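Local coordinates for protein interferon gamma receptor 1 (Gallus gallus, PDB 4EQ3) that probably binds interferon gamma at the cell surface through an extracellular part built of two fibronectin type III-like domains, as the ligand-binding chain of a cytokine receptor, at residues T15-K20 against F82-I87; F24-Y29 against D99-Q104; V45-Y48 against Y53-V56; E75-Y80 against D198-G203; V125-P130 against V190-H195. One frame throughout, in Å; residues are numbered along the deposited sequence.

Interaction 1: T15-K20 against F82-I87; sequences TGTSVK and FRIKAI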
# COMPACT_ATOMS: atom_id res chain seq x y z
N THR A 15 -21.76 3.79 10.49
CA THR A 15 -20.94 4.52 11.44
C THR A 15 -19.48 4.05 11.38
O THR A 15 -19.18 3.02 10.78
CB THR A 15 -21.48 4.34 12.87
OG1 THR A 15 -21.08 5.45 13.68
CG2 THR A 15 -21.00 3.04 13.47
N GLY A 16 -18.59 4.85 11.97
CA GLY A 16 -17.19 4.51 12.06
C GLY A 16 -16.53 4.26 10.72
O GLY A 16 -15.74 3.31 10.58
N THR A 17 -16.84 5.09 9.74
CA THR A 17 -16.28 4.91 8.41
C THR A 17 -14.77 5.01 8.48
O THR A 17 -14.23 5.82 9.24
CB THR A 17 -16.81 5.95 7.40
OG1 THR A 17 -16.34 7.27 7.75
CG2 THR A 17 -18.33 5.92 7.39
N SER A 18 -14.10 4.16 7.72
CA SER A 18 -12.65 4.19 7.68
C SER A 18 -12.12 3.66 6.35
O SER A 18 -12.46 2.54 5.93
CB SER A 18 -12.07 3.36 8.83
OG SER A 18 -10.65 3.34 8.75
N VAL A 19 -11.30 4.46 5.69
CA VAL A 19 -10.65 4.01 4.47
C VAL A 19 -9.23 3.60 4.83
O VAL A 19 -8.47 4.40 5.37
CB VAL A 19 -10.61 5.10 3.37
CG1 VAL A 19 -9.92 4.56 2.13
CG2 VAL A 19 -12.02 5.59 3.03
N LYS A 20 -8.91 2.34 4.60
CA LYS A 20 -7.57 1.81 4.87
C LYS A 20 -6.91 1.43 3.56
O LYS A 20 -7.42 0.59 2.83
CB LYS A 20 -7.67 0.58 5.77
CG LYS A 20 -8.38 0.85 7.06
CD LYS A 20 -7.58 1.78 7.95
CE LYS A 20 -6.36 1.08 8.50
NZ LYS A 20 -5.91 1.72 9.77
N PHE A 82 -15.96 9.02 -0.48
CA PHE A 82 -16.84 7.85 -0.55
C PHE A 82 -17.97 8.03 0.44
O PHE A 82 -17.85 8.79 1.39
CB PHE A 82 -16.08 6.55 -0.26
CG PHE A 82 -14.80 6.41 -1.02
CD1 PHE A 82 -13.59 6.79 -0.45
CD2 PHE A 82 -14.79 5.90 -2.31
CE1 PHE A 82 -12.40 6.66 -1.15
CE2 PHE A 82 -13.61 5.78 -3.02
CZ PHE A 82 -12.41 6.16 -2.44
N ARG A 83 -19.09 7.34 0.21
CA ARG A 83 -20.21 7.45 1.14
C ARG A 83 -21.05 6.18 1.15
O ARG A 83 -21.07 5.43 0.18
CB ARG A 83 -21.08 8.68 0.82
CG ARG A 83 -21.91 8.57 -0.45
CD ARG A 83 -22.71 9.86 -0.67
NE ARG A 83 -23.55 9.86 -1.87
CZ ARG A 83 -24.29 10.90 -2.24
NH1 ARG A 83 -24.29 12.00 -1.51
NH2 ARG A 83 -25.04 10.83 -3.34
N ILE A 84 -21.72 5.93 2.26
CA ILE A 84 -22.48 4.70 2.39
C ILE A 84 -23.82 4.98 3.02
O ILE A 84 -23.92 5.72 3.98
CB ILE A 84 -21.76 3.70 3.31
CG1 ILE A 84 -20.26 3.62 2.98
CG2 ILE A 84 -22.44 2.33 3.23
CD1 ILE A 84 -19.36 4.01 4.12
N LYS A 85 -24.86 4.33 2.50
CA LYS A 85 -26.16 4.38 3.15
C LYS A 85 -26.58 2.96 3.49
O LYS A 85 -26.13 2.01 2.86
CB LYS A 85 -27.22 5.03 2.25
CG LYS A 85 -27.54 4.21 1.01
CD LYS A 85 -28.72 4.79 0.24
CE LYS A 85 -28.87 4.12 -1.12
NZ LYS A 85 -30.05 4.62 -1.88
N ALA A 86 -27.46 2.83 4.49
CA ALA A 86 -27.98 1.53 4.91
C ALA A 86 -29.41 1.30 4.44
O ALA A 86 -30.24 2.22 4.44
CB ALA A 86 -27.91 1.41 6.42
N ILE A 87 -29.71 0.07 4.05
CA ILE A 87 -31.06 -0.32 3.71
C ILE A 87 -31.57 -1.37 4.68
O ILE A 87 -30.95 -2.43 4.85
CB ILE A 87 -31.14 -0.87 2.29
CG1 ILE A 87 -30.48 0.10 1.31
CG2 ILE A 87 -32.59 -1.13 1.91
CD1 ILE A 87 -30.31 -0.47 -0.09
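V19 and F82 meet at about a right angle, whereas T17 and I84 slide past each other in opposite directions. In the first pair a single methyl does the touching: V19 CG2 comes obliquely to the phenyl ring and stands 4.0 Å from F82 CD1. The second pair also meets through methyl groups, with T17 CG2 3.9 Å from I84 CD1. The T17 torsion (chi1 67°) sets OG1 between the backbone N and the carbonyl carbon and leaves CG2 anti to that carbon, beside the nitrogen, where it faces the isoleucine. These are contacts between the two sheets of the N-terminal fibronectin type III-like sandwich. Strand 17-22 is an outer strand of the three-stranded sheet and strand 81-88 an inner one of the four-stranded sheet; T17 CA and I84 CA are 8.6 Å apart, a sheet-to-sheet spacing bridged by side chains alone, with no hydrogen bond between the segments. I84 reaches across with its chi2 at 120°, well away from a staggered value, and also packs on L28. V19 rests in addition on T26 and F101, while F82 extends the apolar layer to V45.

Interaction 2: F24-Y29 against D99-Q104; sequences FRTVLY and DEFVLQ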
# COMPACT_ATOMS: atom_id res chain seq x y z
N PHE A 24 -1.48 -0.37 -2.13
CA PHE A 24 -2.39 -0.15 -3.24
C PHE A 24 -3.64 -1.00 -3.17
O PHE A 24 -4.44 -1.02 -4.11
CB PHE A 24 -1.66 -0.33 -4.57
CG PHE A 24 -0.54 0.65 -4.77
CD1 PHE A 24 -0.81 1.96 -5.14
CD2 PHE A 24 0.77 0.28 -4.55
CE1 PHE A 24 0.23 2.87 -5.32
CE2 PHE A 24 1.81 1.18 -4.72
CZ PHE A 24 1.54 2.48 -5.10
N ARG A 25 -3.82 -1.70 -2.06
CA ARG A 25 -5.10 -2.31 -1.74
C ARG A 25 -5.86 -1.33 -0.85
O ARG A 25 -5.46 -1.06 0.29
CB ARG A 25 -4.92 -3.66 -1.04
CG ARG A 25 -6.23 -4.42 -0.77
CD ARG A 25 -6.87 -5.00 -2.05
NE ARG A 25 -6.14 -6.14 -2.59
CZ ARG A 25 -6.64 -7.00 -3.49
NH1 ARG A 25 -5.90 -8.01 -3.93
NH2 ARG A 25 -7.87 -6.86 -3.94
N THR A 26 -6.95 -0.79 -1.37
CA THR A 26 -7.73 0.17 -0.60
C THR A 26 -9.08 -0.40 -0.24
O THR A 26 -9.84 -0.82 -1.11
CB THR A 26 -7.93 1.48 -1.37
OG1 THR A 26 -6.65 2.00 -1.75
CG2 THR A 26 -8.65 2.50 -0.51
N VAL A 27 -9.39 -0.37 1.05
CA VAL A 27 -10.66 -0.90 1.51
C VAL A 27 -11.37 0.05 2.46
O VAL A 27 -10.76 0.67 3.33
CB VAL A 27 -10.51 -2.29 2.17
CG1 VAL A 27 -11.87 -2.94 2.33
CG2 VAL A 27 -9.61 -3.17 1.34
N LEU A 28 -12.68 0.18 2.25
CA LEU A 28 -13.53 1.03 3.06
C LEU A 28 -14.25 0.18 4.08
O LEU A 28 -14.82 -0.85 3.73
CB LEU A 28 -14.55 1.75 2.18
CG LEU A 28 -15.69 2.47 2.91
CD1 LEU A 28 -15.20 3.72 3.64
CD2 LEU A 28 -16.79 2.84 1.92
N TYR A 29 -14.24 0.61 5.33
CA TYR A 29 -14.90 -0.14 6.39
C TYR A 29 -15.88 0.76 7.13
O TYR A 29 -15.66 1.96 7.24
CB TYR A 29 -13.88 -0.65 7.40
CG TYR A 29 -12.81 -1.55 6.82
CD1 TYR A 29 -13.08 -2.89 6.57
CD2 TYR A 29 -11.54 -1.06 6.53
CE1 TYR A 29 -12.10 -3.73 6.06
CE2 TYR A 29 -10.55 -1.90 6.02
CZ TYR A 29 -10.84 -3.23 5.78
OH TYR A 29 -9.89 -4.08 5.27
N ASP A 99 -13.91 10.97 5.28
CA ASP A 99 -12.90 12.01 5.13
C ASP A 99 -12.41 12.02 3.69
O ASP A 99 -12.53 11.02 2.97
CB ASP A 99 -11.69 11.75 6.04
CG ASP A 99 -12.03 11.84 7.52
OD1 ASP A 99 -13.03 12.51 7.88
OD2 ASP A 99 -11.28 11.25 8.33
N GLU A 100 -11.87 13.16 3.27
CA GLU A 100 -11.20 13.25 1.98
C GLU A 100 -10.10 12.21 1.90
O GLU A 100 -9.37 11.99 2.87
CB GLU A 100 -10.59 14.64 1.80
CG GLU A 100 -9.72 14.80 0.57
CD GLU A 100 -9.26 16.24 0.38
OE1 GLU A 100 -9.53 17.08 1.26
OE2 GLU A 100 -8.63 16.53 -0.66
N PHE A 101 -9.96 11.57 0.75
CA PHE A 101 -8.94 10.55 0.58
C PHE A 101 -8.04 10.87 -0.60
O PHE A 101 -8.51 11.08 -1.72
CB PHE A 101 -9.55 9.15 0.43
CG PHE A 101 -8.52 8.08 0.12
CD1 PHE A 101 -7.84 7.43 1.14
CD2 PHE A 101 -8.24 7.73 -1.19
CE1 PHE A 101 -6.90 6.44 0.85
CE2 PHE A 101 -7.30 6.74 -1.49
CZ PHE A 101 -6.63 6.10 -0.47
N VAL A 102 -6.74 10.89 -0.32
CA VAL A 102 -5.72 11.08 -1.33
C VAL A 102 -4.68 9.98 -1.19
O VAL A 102 -4.01 9.89 -0.16
CB VAL A 102 -5.04 12.44 -1.17
CG1 VAL A 102 -4.05 12.64 -2.28
CG2 VAL A 102 -6.08 13.55 -1.15
N LEU A 103 -4.54 9.15 -2.21
CA LEU A 103 -3.66 7.98 -2.13
C LEU A 103 -2.23 8.34 -1.75
O LEU A 103 -1.63 7.68 -0.91
CB LEU A 103 -3.68 7.18 -3.44
CG LEU A 103 -2.90 5.86 -3.42
CD1 LEU A 103 -3.48 4.90 -2.39
CD2 LEU A 103 -2.91 5.23 -4.81
N GLN A 104 -1.69 9.40 -2.34
CA GLN A 104 -0.33 9.85 -2.06
C GLN A 104 -0.14 10.24 -0.60
O GLN A 104 0.95 10.10 -0.04
CB GLN A 104 0.04 11.04 -2.96
CG GLN A 104 1.39 11.68 -2.65
CD GLN A 104 1.30 12.78 -1.61
OE1 GLN A 104 0.40 13.62 -1.65
NE2 GLN A 104 2.23 12.78 -0.67
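F24, just before strand 25-31 of the N-terminal fibronectin type III-like sandwich, and T26, near the start of that strand, pack against F101 and L103, where the chain has left the last strand of the sandwich and enters the short helix 103-106 on its way to the second domain. The contact is buried and no hydrogen bond crosses it. L103 crosses F24 at about a right angle and places one methyl at the rim of the phenyl ring, near its plane: CD2 is 3.9 Å from F24 CD1 and 4.0 Å from F24 CE1. F24 also forms edge-to-face pairs with F132 and F196, so an aromatic cluster gathers around it at the domain junction. V102 occupies the N-cap position of the helix, and L103, its first residue, carries CG anti to the backbone N (chi1 -174°), which sends the isobutyl group toward the strand. T26 and F101 approach from opposite directions. The threonine torsion (chi1 -55°) divides its two branches between different tasks: OG1 is hydrogen-bonded to S21 OG on the adjacent strand 17-22, and the methyl is left to the aromatic ring. That methyl, T26 CG2, comes in obliquely and ends 4.1 Å from F101 CZ.

Interaction 3: V45-Y48 against Y53-V56; sequences VKPY and YQTV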
# COMPACT_ATOMS: atom_id res chain seq x y z
N VAL A 45 -18.83 6.51 -4.82
CA VAL A 45 -17.54 7.20 -4.90
C VAL A 45 -17.67 8.52 -5.68
O VAL A 45 -18.38 8.59 -6.67
CB VAL A 45 -16.50 6.31 -5.58
CG1 VAL A 45 -17.01 5.82 -6.93
CG2 VAL A 45 -15.17 7.04 -5.71
N LYS A 46 -17.03 9.56 -5.23
CA LYS A 46 -16.96 10.82 -5.94
C LYS A 46 -15.52 11.06 -6.48
O LYS A 46 -14.65 11.38 -5.74
CB LYS A 46 -17.45 11.95 -5.06
CG LYS A 46 -17.30 13.30 -5.64
CD LYS A 46 -18.12 14.34 -5.01
CE LYS A 46 -17.74 14.64 -3.59
NZ LYS A 46 -17.99 15.97 -3.15
N PRO A 47 -15.33 10.83 -7.77
CA PRO A 47 -14.02 11.01 -8.42
C PRO A 47 -13.78 12.48 -8.69
O PRO A 47 -14.75 13.24 -8.82
CB PRO A 47 -14.18 10.27 -9.75
CG PRO A 47 -15.52 9.59 -9.69
CD PRO A 47 -16.34 10.37 -8.73
N TYR A 48 -12.52 12.89 -8.79
CA TYR A 48 -12.20 14.32 -8.86
C TYR A 48 -12.69 14.99 -10.16
O TYR A 48 -13.12 16.14 -10.13
CB TYR A 48 -10.70 14.55 -8.66
CG TYR A 48 -9.89 14.66 -9.94
CD1 TYR A 48 -9.54 15.91 -10.45
CD2 TYR A 48 -9.49 13.53 -10.64
CE1 TYR A 48 -8.82 16.03 -11.62
CE2 TYR A 48 -8.75 13.64 -11.81
CZ TYR A 48 -8.42 14.89 -12.30
OH TYR A 48 -7.70 15.03 -13.46
N TYR A 53 -20.92 12.04 -7.14
CA TYR A 53 -20.98 10.67 -6.65
C TYR A 53 -21.58 9.76 -7.69
O TYR A 53 -22.50 10.15 -8.43
CB TYR A 53 -21.79 10.58 -5.36
CG TYR A 53 -21.01 10.97 -4.14
CD1 TYR A 53 -20.12 10.08 -3.56
CD2 TYR A 53 -21.15 12.23 -3.57
CE1 TYR A 53 -19.39 10.43 -2.45
CE2 TYR A 53 -20.43 12.59 -2.45
CZ TYR A 53 -19.55 11.67 -1.89
OH TYR A 53 -18.82 12.01 -0.78
N GLN A 54 -21.05 8.54 -7.75
CA GLN A 54 -21.59 7.51 -8.61
C GLN A 54 -21.50 6.20 -7.84
O GLN A 54 -20.71 6.08 -6.90
CB GLN A 54 -20.80 7.41 -9.89
CG GLN A 54 -19.41 6.83 -9.71
CD GLN A 54 -18.62 6.85 -10.99
OE1 GLN A 54 -18.47 7.90 -11.62
NE2 GLN A 54 -18.11 5.70 -11.39
N THR A 55 -22.30 5.22 -8.24
CA THR A 55 -22.35 3.95 -7.55
C THR A 55 -21.07 3.13 -7.73
O THR A 55 -20.50 3.07 -8.82
CB THR A 55 -23.59 3.12 -7.97
OG1 THR A 55 -24.50 3.04 -6.86
CG2 THR A 55 -23.20 1.72 -8.41
N VAL A 56 -20.62 2.51 -6.64
CA VAL A 56 -19.55 1.52 -6.70
C VAL A 56 -20.18 0.16 -6.99
O VAL A 56 -20.71 -0.48 -6.09
CB VAL A 56 -18.80 1.44 -5.37
CG1 VAL A 56 -17.69 0.42 -5.48
CG2 VAL A 56 -18.24 2.81 -5.00
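The Y53 ring carries the side chain of K46 on one face and, on the opposite face, the guanidinium of R83, with which it makes a cation-pi interaction; V45 N lies at its edge, in plane. K46 CB sits 3.5 Å from the ring centroid and only 11° off the normal, a clear CH-pi contact. Beyond CB the lysine stays on the same side of the ring plane but runs out past its CE2 edge, bending at chi3 (66°), with K46 CE 3.6 Å from Y53 CE2. The phenol oxygen is hydrogen-bonded to E97 OE2, which further limits the freedom of a ring already clasped from both faces. Beside it the backbones form an antiparallel hydrogen-bonded pair, V45 with Q54. V45 N donates to Q54 O at 2.8 Å, nearly in line with the carbonyl, and Q54 N returns a bond to V45 O at 2.9 Å from a position tilted 30° out of the carbonyl plane. V45 turns CG1 toward V56, 3.8 Å from V56 CG2, where the two valines cross at about a right angle. These residues lie at the end of the beta hairpin of strands 40-46 and 54-62. Strand 54-62 is an edge strand of its four-stranded sheet, and strand 81-88 flanks 40-46 on the other side, supplying W81 to the K46 ammonium as a cation-pi partner and F82 as a neighbour of V45.

Interaction 4: E75-Y80 against D198-G203; sequences EIFHSY and DDLIVG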
# COMPACT_ATOMS: atom_id res chain seq x y z
N GLU A 75 -6.11 7.44 -9.52
CA GLU A 75 -5.39 8.71 -9.44
C GLU A 75 -4.68 8.67 -8.10
O GLU A 75 -5.29 8.32 -7.09
CB GLU A 75 -6.37 9.88 -9.46
CG GLU A 75 -7.16 10.04 -10.76
CD GLU A 75 -6.28 10.51 -11.91
OE1 GLU A 75 -5.17 11.01 -11.64
OE2 GLU A 75 -6.70 10.37 -13.08
N ILE A 76 -3.40 9.00 -8.08
CA ILE A 76 -2.65 8.97 -6.83
C ILE A 76 -2.61 10.35 -6.15
O ILE A 76 -2.50 10.44 -4.93
CB ILE A 76 -1.21 8.42 -7.03
CG1 ILE A 76 -0.68 7.80 -5.73
CG2 ILE A 76 -0.28 9.51 -7.56
CD1 ILE A 76 0.54 6.88 -5.94
N PHE A 77 -2.74 11.41 -6.94
CA PHE A 77 -2.59 12.78 -6.43
C PHE A 77 -3.91 13.52 -6.21
O PHE A 77 -3.99 14.40 -5.36
CB PHE A 77 -1.64 13.60 -7.31
CG PHE A 77 -0.24 13.05 -7.34
CD1 PHE A 77 0.52 13.02 -6.19
CD2 PHE A 77 0.30 12.56 -8.52
CE1 PHE A 77 1.81 12.51 -6.20
CE2 PHE A 77 1.59 12.04 -8.53
CZ PHE A 77 2.34 12.02 -7.38
N HIS A 78 -4.94 13.16 -6.96
CA HIS A 78 -6.22 13.84 -6.80
C HIS A 78 -7.06 13.18 -5.70
O HIS A 78 -6.75 12.07 -5.27
CB HIS A 78 -6.99 13.87 -8.11
CG HIS A 78 -6.27 14.56 -9.22
ND1 HIS A 78 -5.97 15.91 -9.18
CD2 HIS A 78 -5.79 14.10 -10.40
CE1 HIS A 78 -5.34 16.25 -10.29
NE2 HIS A 78 -5.22 15.17 -11.05
N SER A 79 -8.10 13.88 -5.27
CA SER A 79 -8.91 13.47 -4.12
C SER A 79 -10.10 12.59 -4.51
O SER A 79 -10.59 12.63 -5.64
CB SER A 79 -9.42 14.70 -3.36
OG SER A 79 -8.35 15.50 -2.87
N TYR A 80 -10.55 11.78 -3.55
CA TYR A 80 -11.75 10.98 -3.70
C TYR A 80 -12.56 11.12 -2.42
O TYR A 80 -11.99 11.30 -1.34
CB TYR A 80 -11.41 9.49 -3.88
CG TYR A 80 -10.84 9.09 -5.23
CD1 TYR A 80 -11.67 8.63 -6.25
CD2 TYR A 80 -9.47 9.13 -5.47
CE1 TYR A 80 -11.14 8.24 -7.48
CE2 TYR A 80 -8.94 8.74 -6.69
CZ TYR A 80 -9.79 8.30 -7.69
OH TYR A 80 -9.25 7.92 -8.90
N ASP A 198 10.71 9.81 -5.37
CA ASP A 198 11.69 10.15 -4.34
C ASP A 198 11.08 10.05 -2.95
O ASP A 198 11.10 8.98 -2.33
CB ASP A 198 12.29 11.54 -4.57
CG ASP A 198 13.02 11.64 -5.89
OD1 ASP A 198 13.68 10.65 -6.28
OD2 ASP A 198 12.94 12.71 -6.55
N ASP A 199 10.54 11.15 -2.45
CA ASP A 199 10.05 11.16 -1.07
C ASP A 199 8.57 11.54 -0.87
O ASP A 199 8.13 11.74 0.26
CB ASP A 199 10.95 12.02 -0.18
CG ASP A 199 12.30 11.36 0.08
OD1 ASP A 199 13.25 12.09 0.47
OD2 ASP A 199 12.41 10.12 -0.09
N LEU A 200 7.81 11.62 -1.96
CA LEU A 200 6.37 11.88 -1.85
C LEU A 200 5.63 10.74 -1.15
O LEU A 200 4.67 10.97 -0.41
CB LEU A 200 5.77 12.15 -3.23
CG LEU A 200 6.29 13.40 -3.96
CD1 LEU A 200 5.47 13.66 -5.21
CD2 LEU A 200 6.31 14.63 -3.05
N ILE A 201 6.08 9.51 -1.38
CA ILE A 201 5.54 8.34 -0.70
C ILE A 201 6.71 7.51 -0.21
O ILE A 201 7.57 7.12 -0.99
CB ILE A 201 4.69 7.48 -1.65
CG1 ILE A 201 3.61 8.34 -2.33
CG2 ILE A 201 4.08 6.29 -0.89
CD1 ILE A 201 2.69 7.59 -3.27
N VAL A 202 6.75 7.26 1.09
CA VAL A 202 7.83 6.50 1.69
C VAL A 202 7.27 5.41 2.59
O VAL A 202 6.48 5.67 3.50
CB VAL A 202 8.78 7.41 2.50
CG1 VAL A 202 10.03 6.63 2.90
CG2 VAL A 202 9.15 8.65 1.68
N GLY A 203 7.68 4.17 2.32
CA GLY A 203 7.18 3.01 3.04
C GLY A 203 7.91 2.70 4.33
O GLY A 203 8.94 3.29 4.64
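I76 and I201 reach toward each other tip to tip and form the tight half of this contact: their CD1 methyls are 3.5 Å apart, and I201 CD1 is also 4.2 Å from I76 CG1. Both isoleucines are buried. I201 is fully extended beyond CB (chi2 -179°), which carries its terminal methyl straight out to meet its partner. The other half is looser and lies at the solvent side. There F77 and L200, both exposed, cross at about a right angle, and one leucine methyl approaches the phenyl ring obliquely, CD1 standing 4.0 Å from F77 CE1 and 4.1 Å from F77 CZ. The F77 ring has other neighbours as well: I76 CG2 lies 3.2 Å above one of its faces, offset toward the rim, and F197 forms an edge-to-face pair with it. No hydrogen bond links the two segments, and the 128 Å² buried between them comes from these two hydrophobic pairs.

The contact spans the junction of the two fibronectin type III-like domains, joining the loop between strands 66-68 and 81-88 of the first to the beginning of strand 201-213 of the second. Helix 103-106, in the connection between the domains, is shared by both sides. I76 packs on L103 and pairs through its backbone with Q104, whose NE2 is hydrogen-bonded to L200 O and whose side chain also touches I201. I201 also packs on F196 of the adjoining strand 186-196.

Interaction 5: V125-P130 against V190-H195; sequences VDVYHP and VSAKGH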
# COMPACT_ATOMS: atom_id res chain seq x y z
N VAL A 125 21.46 -8.15 -2.61
CA VAL A 125 20.15 -7.79 -2.06
C VAL A 125 19.06 -7.87 -3.10
O VAL A 125 19.11 -7.19 -4.12
CB VAL A 125 20.16 -6.37 -1.50
CG1 VAL A 125 18.79 -6.00 -0.96
CG2 VAL A 125 21.22 -6.25 -0.44
N ASP A 126 18.06 -8.72 -2.86
CA ASP A 126 16.89 -8.75 -3.71
C ASP A 126 15.74 -8.16 -2.92
O ASP A 126 15.48 -8.56 -1.79
CB ASP A 126 16.56 -10.18 -4.16
CG ASP A 126 17.57 -10.73 -5.17
OD1 ASP A 126 17.56 -10.27 -6.34
OD2 ASP A 126 18.36 -11.61 -4.79
N VAL A 127 15.06 -7.19 -3.51
CA VAL A 127 13.99 -6.52 -2.81
C VAL A 127 12.82 -6.27 -3.74
O VAL A 127 13.01 -5.90 -4.90
CB VAL A 127 14.49 -5.21 -2.20
CG1 VAL A 127 15.05 -4.30 -3.29
CG2 VAL A 127 13.39 -4.51 -1.40
N TYR A 128 11.60 -6.50 -3.24
CA TYR A 128 10.38 -6.20 -3.99
C TYR A 128 9.15 -6.30 -3.09
O TYR A 128 9.25 -6.69 -1.92
CB TYR A 128 10.25 -7.14 -5.19
CG TYR A 128 9.68 -8.50 -4.86
CD1 TYR A 128 10.29 -9.33 -3.92
CD2 TYR A 128 8.54 -8.98 -5.51
CE1 TYR A 128 9.78 -10.58 -3.63
CE2 TYR A 128 8.02 -10.23 -5.23
CZ TYR A 128 8.64 -11.03 -4.29
OH TYR A 128 8.12 -12.27 -4.00
N HIS A 129 7.99 -5.93 -3.64
CA HIS A 129 6.71 -5.99 -2.93
C HIS A 129 5.77 -6.93 -3.65
O HIS A 129 5.10 -6.52 -4.61
CB HIS A 129 6.05 -4.62 -2.94
CG HIS A 129 6.42 -3.76 -1.77
ND1 HIS A 129 7.51 -2.92 -1.77
CD2 HIS A 129 5.82 -3.60 -0.57
CE1 HIS A 129 7.58 -2.29 -0.62
NE2 HIS A 129 6.56 -2.68 0.13
N PRO A 130 5.67 -8.20 -3.19
CA PRO A 130 4.79 -9.16 -3.87
C PRO A 130 3.34 -8.69 -3.92
O PRO A 130 2.58 -9.07 -4.82
CB PRO A 130 4.91 -10.43 -3.00
CG PRO A 130 5.40 -9.94 -1.68
CD PRO A 130 6.29 -8.77 -1.99
N VAL A 190 21.01 -5.69 6.83
CA VAL A 190 20.47 -4.80 5.83
C VAL A 190 18.95 -4.73 5.93
O VAL A 190 18.28 -5.73 6.26
CB VAL A 190 20.86 -5.27 4.41
CG1 VAL A 190 19.94 -6.37 3.93
CG2 VAL A 190 20.84 -4.10 3.45
N SER A 191 18.43 -3.53 5.66
CA SER A 191 17.00 -3.28 5.61
C SER A 191 16.68 -2.38 4.43
O SER A 191 17.58 -1.75 3.86
CB SER A 191 16.53 -2.61 6.90
OG SER A 191 17.10 -1.32 7.00
N ALA A 192 15.41 -2.31 4.06
CA ALA A 192 15.04 -1.50 2.90
C ALA A 192 13.67 -0.85 3.06
O ALA A 192 12.84 -1.33 3.84
CB ALA A 192 15.08 -2.35 1.63
N LYS A 193 13.43 0.23 2.33
CA LYS A 193 12.14 0.90 2.25
C LYS A 193 11.76 1.21 0.80
O LYS A 193 12.57 1.54 0.04
CB LYS A 193 12.17 2.24 2.97
CG LYS A 193 12.19 2.26 4.39
CD LYS A 193 11.86 3.65 4.83
CE LYS A 193 13.01 4.39 5.25
NZ LYS A 193 12.67 5.39 6.20
N GLY A 194 10.50 1.13 0.46
CA GLY A 194 10.04 1.58 -0.85
C GLY A 194 9.88 3.09 -0.91
O GLY A 194 9.53 3.72 0.10
N HIS A 195 10.13 3.66 -2.08
CA HIS A 195 9.94 5.09 -2.34
C HIS A 195 9.18 5.25 -3.65
O HIS A 195 9.44 4.53 -4.61
CB HIS A 195 11.29 5.81 -2.50
CG HIS A 195 12.01 6.08 -1.20
ND1 HIS A 195 12.75 5.12 -0.55
CD2 HIS A 195 12.12 7.21 -0.47
CE1 HIS A 195 13.28 5.64 0.55
NE2 HIS A 195 12.90 6.91 0.63
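V125 opens the contact by facing V190, though only loosely: CG2 of V125 is 4.5 Å from CG2 of V190. Its chi1 of 179° sets CG2, the touching methyl, anti to the carbonyl carbon and beside the backbone N, and V125 also packs on L116, which touches V190 as well. D126 turns to the other side of the strand, where OD1 is hydrogen-bonded to N176 ND2. V127 again faces across and makes the closer of the two valine contacts, its CG2 methyl lying 4.1 Å from A192 CB. The small alanine goes with a narrower spacing here, the CA atoms of V127 and A192 being 7.7 Å apart against 8.4 Å for those of V125 and V190. This is the hydrophobic core of the C-terminal fibronectin type III-like domain: strand 122-128, the middle of a three-stranded antiparallel sheet, lies over strand 186-196, an inner strand of the four-stranded sheet, and the two share side-chain packing but no hydrogen bond. Y128 points outward once more, one face of its ring covered by P130 CD, 3.9 Å above the centre. After the strand ends, H129 comes back to the interior and extends its imidazole toward G194, whose lack of a side chain allows H129 CE1 to come within 4.6 Å of G194 CA. Both ring nitrogens are engaged, ND1 with Y150 OH and NE2 with G110 O, which fixes the rotation of the imidazole, while F132 stacks on the ring.

From the N terminus, strands 17-22 and 25-31 start interactions 1 and 2. The first loop to close is the short hairpin of interaction 3, nested inside both. The 75-80 loop then opens interaction 4 before 82-87 closes interaction 1 and 99-104 closes interaction 2, so these three cross one another. Interactions 1 and 2 tie the first sandwich together and bring its exit against strand 25-31. Interaction 5 lies in the second sandwich, in series with interactions 1, 2 and 3 but nested within interaction 4, whose loop closes last, at 198-203, and couples the domains. Neighbouring strands 186-196 and 201-213 link interactions 5 and 4 through the backbone of G194 and G203.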